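PDB 2G29: Nitrate/nitrite binding protein NrtA from Synechocystis sp., which binds nitrate in the periplasm as the substrate-binding protein of the NrtABCD ABC transporter, which takes up nitrate and probably nitrite. Local coordinates for residues L42-P47 with G91-T96; W170-L175 with I343-L348. One frame throughout, in Å; residues are numbered along the deposited sequence.

Contact 1. Residues L42-P47 with G91-T96; sequences LTDAAP and GAHILT
The single turn of 3-10 helix at 43-45, tied by A45 N to L42 O at 2.9 Å, comes up to the corner the chain makes at H93, with the A45 and H93 CA atoms 5.9 Å apart. In this type 2 periplasmic binding protein fold, the turn leads from strand 36-39 into helix 46-53, while 91-95 runs beside 36-39 in the same sheet. H93 carries nearly all of the contact. Its imidazole lies across the turn and takes the A45 methyl over the centre of one face, a CH-pi contact with CB 3.5 Å from the ring centroid and 6° off the normal. L42 CD1 and the D44 carboxylate lie at the ring edge, the carboxylate tilted 51° from the ring plane. Which imidazole atom faces D44 is doubtful, because the ring is probably modelled turned over. D44 places CG between its backbone N and carbonyl carbon (chi1 49°), which brings the carboxylate to the ring edge although its CB does not head for H93. Its OD2 forms a salt bridge with K240 NZ, a nitrate ligand. L42 also packs on the nitrate-binding W73, and its side chain comes within about 3 Å of a bound nitrate ion.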
loop_
_atom_site.group_PDB
_atom_site.type_symbol
_atom_site.label_atom_id
_atom_site.label_comp_id
_atom_site.label_asym_id
_atom_site.label_seq_id
_atom_site.Cartn_x
_atom_site.Cartn_y
_atom_site.Cartn_z
ATOM N N LEU A 42 -7.924 -0.146 6.190
ATOM C CA LEU A 42 -7.708 0.667 4.996
ATOM C C LEU A 42 -8.548 0.107 3.857
ATOM O O LEU A 42 -8.657 -1.115 3.726
ATOM C CB LEU A 42 -6.238 0.579 4.586
ATOM C CG LEU A 42 -5.290 1.148 5.634
ATOM C CD1 LEU A 42 -3.906 0.553 5.434
ATOM C CD2 LEU A 42 -5.267 2.656 5.552
ATOM N N THR A 43 -9.074 0.984 3.005
ATOM C CA THR A 43 -9.902 0.540 1.898
ATOM C C THR A 43 -9.192 -0.474 1.018
ATOM O O THR A 43 -9.845 -1.384 0.490
ATOM C CB THR A 43 -10.351 1.721 1.069
ATOM O OG1 THR A 43 -10.873 2.708 1.956
ATOM C CG2 THR A 43 -11.479 1.295 0.101
ATOM N N ASP A 44 -7.872 -0.366 0.858
ATOM C CA ASP A 44 -7.181 -1.325 0.009
ATOM C C ASP A 44 -7.020 -2.739 0.603
ATOM O O ASP A 44 -6.437 -3.625 -0.028
ATOM C CB ASP A 44 -5.845 -0.773 -0.521
ATOM C CG ASP A 44 -4.968 -0.168 0.552
ATOM O OD1 ASP A 44 -4.951 -0.648 1.685
ATOM O OD2 ASP A 44 -4.245 0.781 0.192
ATOM N N ALA A 45 -7.589 -2.964 1.783
ATOM C CA ALA A 45 -7.666 -4.304 2.367
ATOM C C ALA A 45 -8.975 -4.949 1.890
ATOM O O ALA A 45 -9.214 -6.115 2.155
ATOM C CB ALA A 45 -7.688 -4.213 3.891
ATOM N N ALA A 46 -9.811 -4.168 1.186
ATOM C CA ALA A 46 -11.124 -4.688 0.755
ATOM C C ALA A 46 -11.131 -6.077 0.133
ATOM O O ALA A 46 -11.963 -6.891 0.483
ATOM C CB ALA A 46 -11.827 -3.713 -0.192
ATOM N N PRO A 47 -10.213 -6.367 -0.782
ATOM C CA PRO A 47 -10.232 -7.710 -1.382
ATOM C C PRO A 47 -10.148 -8.838 -0.356
ATOM O O PRO A 47 -10.814 -9.865 -0.507
ATOM C CB PRO A 47 -9.035 -7.686 -2.339
ATOM C CG PRO A 47 -8.184 -6.567 -1.867
ATOM C CD PRO A 47 -9.151 -5.521 -1.349
ATOM N N GLY A 91 -0.122 -14.613 6.703
ATOM C CA GLY A 91 0.049 -13.679 5.612
ATOM C C GLY A 91 -0.712 -12.414 5.935
ATOM O O GLY A 91 -1.356 -12.308 6.985
ATOM N N ALA A 92 -0.682 -11.454 5.018
ATOM C CA ALA A 92 -1.331 -10.175 5.288
ATOM C C ALA A 92 -1.499 -9.297 4.072
ATOM O O ALA A 92 -0.792 -9.462 3.078
ATOM C CB ALA A 92 -0.450 -9.377 6.277
ATOM N N HIS A 93 -2.447 -8.362 4.206
ATOM C CA HIS A 93 -2.620 -7.233 3.295
ATOM C C HIS A 93 -1.424 -6.440 3.872
ATOM O O HIS A 93 -1.352 -6.186 5.065
ATOM C CB HIS A 93 -4.015 -6.617 3.546
ATOM C CG HIS A 93 -4.066 -5.114 3.642
ATOM N ND1 HIS A 93 -4.192 -4.269 2.557
ATOM C CD2 HIS A 93 -4.162 -4.332 4.744
ATOM C CE1 HIS A 93 -4.383 -3.024 2.991
ATOM N NE2 HIS A 93 -4.375 -3.044 4.306
ATOM N N ILE A 94 -0.484 -6.047 3.015
ATOM C CA ILE A 94 0.754 -5.452 3.497
ATOM C C ILE A 94 1.398 -4.451 2.546
ATOM O O ILE A 94 1.210 -4.502 1.341
ATOM C CB ILE A 94 1.736 -6.624 3.817
ATOM C CG1 ILE A 94 2.921 -6.126 4.647
ATOM C CG2 ILE A 94 2.189 -7.302 2.528
ATOM C CD1 ILE A 94 3.604 -7.298 5.459
ATOM N N LEU A 95 2.159 -3.516 3.102
ATOM C CA LEU A 95 2.867 -2.550 2.249
ATOM C C LEU A 95 3.858 -3.371 1.390
ATOM O O LEU A 95 4.571 -4.246 1.918
ATOM C CB LEU A 95 3.648 -1.576 3.135
ATOM C CG LEU A 95 2.832 -0.842 4.205
ATOM C CD1 LEU A 95 3.712 0.167 4.963
ATOM C CD2 LEU A 95 1.672 -0.083 3.562
ATOM N N THR A 96 3.965 -3.087 0.094
ATOM C CA THR A 96 4.865 -3.874 -0.764
ATOM C C THR A 96 6.324 -4.038 -0.264
ATOM O O THR A 96 6.868 -5.118 -0.364
ATOM C CB THR A 96 4.853 -3.350 -2.245
ATOM O OG1 THR A 96 3.595 -3.694 -2.827
ATOM C CG2 THR A 96 5.980 -3.950 -3.092
#

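Contact 2. Residues W170-L175 with I343-L348; sequences WIRYWL and IRWGYL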
loop_
_atom_site.group_PDB
_atom_site.type_symbol
_atom_site.label_atom_id
_atom_site.label_comp_id
_atom_site.label_asym_id
_atom_site.label_seq_id
_atom_site.Cartn_x
_atom_site.Cartn_y
_atom_site.Cartn_z
ATOM N N TRP A 170 6.433 7.668 -0.467
ATOM C CA TRP A 170 5.655 8.710 -1.160
ATOM C C TRP A 170 5.880 10.090 -0.558
ATOM O O TRP A 170 6.131 11.058 -1.282
ATOM C CB TRP A 170 4.155 8.455 -1.116
ATOM C CG TRP A 170 3.683 7.109 -1.548
ATOM C CD1 TRP A 170 2.665 6.411 -0.968
ATOM C CD2 TRP A 170 4.226 6.266 -2.573
ATOM N NE1 TRP A 170 2.545 5.172 -1.562
ATOM C CE2 TRP A 170 3.499 5.057 -2.541
ATOM C CE3 TRP A 170 5.269 6.403 -3.515
ATOM C CZ2 TRP A 170 3.766 3.986 -3.406
ATOM C CZ3 TRP A 170 5.544 5.354 -4.374
ATOM C CH2 TRP A 170 4.795 4.148 -4.318
ATOM N N ILE A 171 5.790 10.199 0.760
ATOM C CA ILE A 171 5.975 11.513 1.356
ATOM C C ILE A 171 7.410 12.033 1.215
ATOM O O ILE A 171 7.598 13.221 0.990
ATOM C CB ILE A 171 5.421 11.535 2.832
ATOM C CG1 ILE A 171 5.017 12.965 3.190
ATOM C CG2 ILE A 171 6.431 10.984 3.822
ATOM C CD1 ILE A 171 4.187 13.043 4.468
ATOM N N ARG A 172 8.405 11.158 1.320
ATOM C CA ARG A 172 9.794 11.577 1.120
ATOM C C ARG A 172 10.005 11.997 -0.330
ATOM O O ARG A 172 10.744 12.951 -0.603
ATOM C CB ARG A 172 10.766 10.453 1.432
ATOM C CG ARG A 172 10.907 10.164 2.908
ATOM C CD ARG A 172 11.807 8.969 3.142
ATOM N NE ARG A 172 12.021 8.799 4.582
ATOM C CZ ARG A 172 13.203 8.939 5.192
ATOM N NH1 ARG A 172 14.310 9.226 4.496
ATOM N NH2 ARG A 172 13.253 8.877 6.519
ATOM N N TYR A 173 9.381 11.307 -1.284
ATOM C CA TYR A 173 9.559 11.667 -2.697
ATOM C C TYR A 173 8.996 13.062 -2.975
ATOM O O TYR A 173 9.618 13.892 -3.656
ATOM C CB TYR A 173 8.864 10.608 -3.593
ATOM C CG TYR A 173 9.192 10.728 -5.052
ATOM C CD1 TYR A 173 10.184 9.929 -5.622
ATOM C CD2 TYR A 173 8.602 11.729 -5.847
ATOM C CE1 TYR A 173 10.589 10.118 -6.948
ATOM C CE2 TYR A 173 9.035 11.941 -7.163
ATOM C CZ TYR A 173 10.016 11.141 -7.706
ATOM O OH TYR A 173 10.545 11.336 -8.986
ATOM N N TRP A 174 7.810 13.315 -2.433
ATOM C CA TRP A 174 7.124 14.590 -2.622
ATOM C C TRP A 174 7.920 15.725 -1.985
ATOM O O TRP A 174 8.129 16.785 -2.614
ATOM C CB TRP A 174 5.716 14.459 -2.018
ATOM C CG TRP A 174 4.880 15.733 -1.856
ATOM C CD1 TRP A 174 4.305 16.489 -2.839
ATOM C CD2 TRP A 174 4.453 16.276 -0.624
ATOM N NE1 TRP A 174 3.531 17.469 -2.283
ATOM C CE2 TRP A 174 3.609 17.376 -0.919
ATOM C CE3 TRP A 174 4.700 15.963 0.715
ATOM C CZ2 TRP A 174 3.008 18.148 0.087
ATOM C CZ3 TRP A 174 4.112 16.717 1.703
ATOM C CH2 TRP A 174 3.273 17.810 1.386
ATOM N N LEU A 175 8.402 15.516 -0.758
ATOM C CA LEU A 175 9.142 16.574 -0.061
ATOM C C LEU A 175 10.480 16.801 -0.729
ATOM O O LEU A 175 10.903 17.947 -0.892
ATOM C CB LEU A 175 9.319 16.257 1.436
ATOM C CG LEU A 175 8.004 16.392 2.227
ATOM C CD1 LEU A 175 8.099 15.713 3.590
ATOM C CD2 LEU A 175 7.663 17.882 2.411
ATOM N N ILE A 343 17.022 1.975 -1.090
ATOM C CA ILE A 343 18.455 2.260 -1.183
ATOM C C ILE A 343 18.652 3.787 -1.195
ATOM O O ILE A 343 19.540 4.300 -0.538
ATOM C CB ILE A 343 19.062 1.605 -2.437
ATOM C CG1 ILE A 343 19.128 0.082 -2.264
ATOM C CG2 ILE A 343 20.443 2.223 -2.720
ATOM C CD1 ILE A 343 19.464 -0.680 -3.544
ATOM N N ARG A 344 17.786 4.512 -1.901
ATOM C CA ARG A 344 17.890 5.976 -1.946
ATOM C C ARG A 344 18.024 6.598 -0.565
ATOM O O ARG A 344 18.799 7.531 -0.363
ATOM C CB ARG A 344 16.653 6.602 -2.630
ATOM C CG ARG A 344 16.714 8.116 -2.731
ATOM C CD ARG A 344 15.381 8.690 -3.169
ATOM N NE ARG A 344 15.488 10.134 -3.333
ATOM C CZ ARG A 344 14.516 10.886 -3.838
ATOM N NH1 ARG A 344 13.355 10.347 -4.232
ATOM N NH2 ARG A 344 14.706 12.208 -3.942
ATOM N N TRP A 345 17.249 6.088 0.387
ATOM C CA TRP A 345 17.235 6.632 1.741
ATOM C C TRP A 345 18.099 5.894 2.744
ATOM O O TRP A 345 18.094 6.254 3.898
ATOM C CB TRP A 345 15.784 6.723 2.236
ATOM C CG TRP A 345 14.936 7.629 1.375
ATOM C CD1 TRP A 345 13.775 7.300 0.699
ATOM C CD2 TRP A 345 15.200 9.010 1.068
ATOM N NE1 TRP A 345 13.325 8.385 0.003
ATOM C CE2 TRP A 345 14.174 9.446 0.204
ATOM C CE3 TRP A 345 16.221 9.912 1.433
ATOM C CZ2 TRP A 345 14.115 10.769 -0.304
ATOM C CZ3 TRP A 345 16.171 11.222 0.929
ATOM C CH2 TRP A 345 15.122 11.630 0.069
ATOM N N GLY A 346 18.827 4.875 2.298
ATOM C CA GLY A 346 19.710 4.167 3.217
ATOM C C GLY A 346 19.092 3.065 4.047
ATOM O O GLY A 346 19.716 2.592 5.006
ATOM N N TYR A 347 17.867 2.662 3.726
ATOM C CA TYR A 347 17.232 1.567 4.459
ATOM C C TYR A 347 17.828 0.224 4.070
ATOM O O TYR A 347 17.786 -0.716 4.860
ATOM C CB TYR A 347 15.721 1.536 4.189
ATOM C CG TYR A 347 14.942 2.632 4.864
ATOM C CD1 TYR A 347 14.283 3.596 4.115
ATOM C CD2 TYR A 347 14.830 2.677 6.257
ATOM C CE1 TYR A 347 13.514 4.603 4.750
ATOM C CE2 TYR A 347 14.055 3.664 6.894
ATOM C CZ TYR A 347 13.408 4.614 6.133
ATOM O OH TYR A 347 12.617 5.549 6.780
ATOM N N LEU A 348 18.363 0.121 2.858
ATOM C CA LEU A 348 18.988 -1.109 2.381
ATOM C C LEU A 348 20.389 -0.762 1.870
ATOM O O LEU A 348 20.626 0.334 1.373
ATOM C CB LEU A 348 18.195 -1.759 1.239
ATOM C CG LEU A 348 16.842 -2.396 1.607
ATOM C CD1 LEU A 348 16.240 -2.954 0.330
ATOM C CD2 LEU A 348 17.023 -3.519 2.651
HETATM O O HOH W 1 12.098 12.993 -5.012
#
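R172 and W345 each hold CG anti to the carbonyl carbon (chi1 -73° and -61°), and the R172 chain is extended from CG to NE, which lays its methylenes along the indole as the two side chains slide past each other in opposite directions. R172 CD sits over the five-membered ring, 3.5 Å from its centroid, in a CH-pi contact. The guanidinium continues over the same face as a cation-pi pair, CZ 4.7 Å from that centroid, but its plane is steeply inclined to the indole, by 64°, so that it turns an edge with NH1 toward W345 CD2, 3.5 Å away. On the opposite face of W345 lies R344 CD, 3.5 Å above the plane, so the indole is sandwiched between two arginine side chains. Helix 332-344, which packs here against helix 166-177, the helix of R172 and Y173, ends in a Schellman motif, G346 N bonding back to I343 O and G346 taking positive phi; the chain then brings Y347 round to R172. Y347 reaches over one guanidinium face, though its OH, 3.4 Å from R172 NH2, is badly angled for a bond; it makes a weak hydrogen bond to D168 OD2 instead. The same carboxylate salt-bridges R172 NE and, with the hydrogen bond of NH2 to T188, fixes the guanidinium's rotation. R344, salt-bridged to E341, points its NH1 at Y173 CD1 at 3.5 Å. A water lying over the Y173 ring joins the two helices, donating to Y173 O at 3.0 Å and accepting from R344 NH2 at 2.9 Å.

How the contacts relate
The two contacts follow one another along the chain and do not touch: their centres are 22 Å apart, their nearest atoms about 7 Å. Contact 1 is at the nitrate site itself, in the half of the protein built on the sheet with strands 36-39 and 91-95, and the D44 side chain comes about 3 Å from those of both Q126 and K240. Contact 2 flanks the other sheet, where helix 166-177 packs on strand 207-211; the nitrate ligand H167 belongs to that helix, its side chain about 9 Å from that of R172. E239, next to K240, joins the two segments 91-96 and 170-175, accepting from T96 OG1 with its backbone O and from W170 NE1 with OE1.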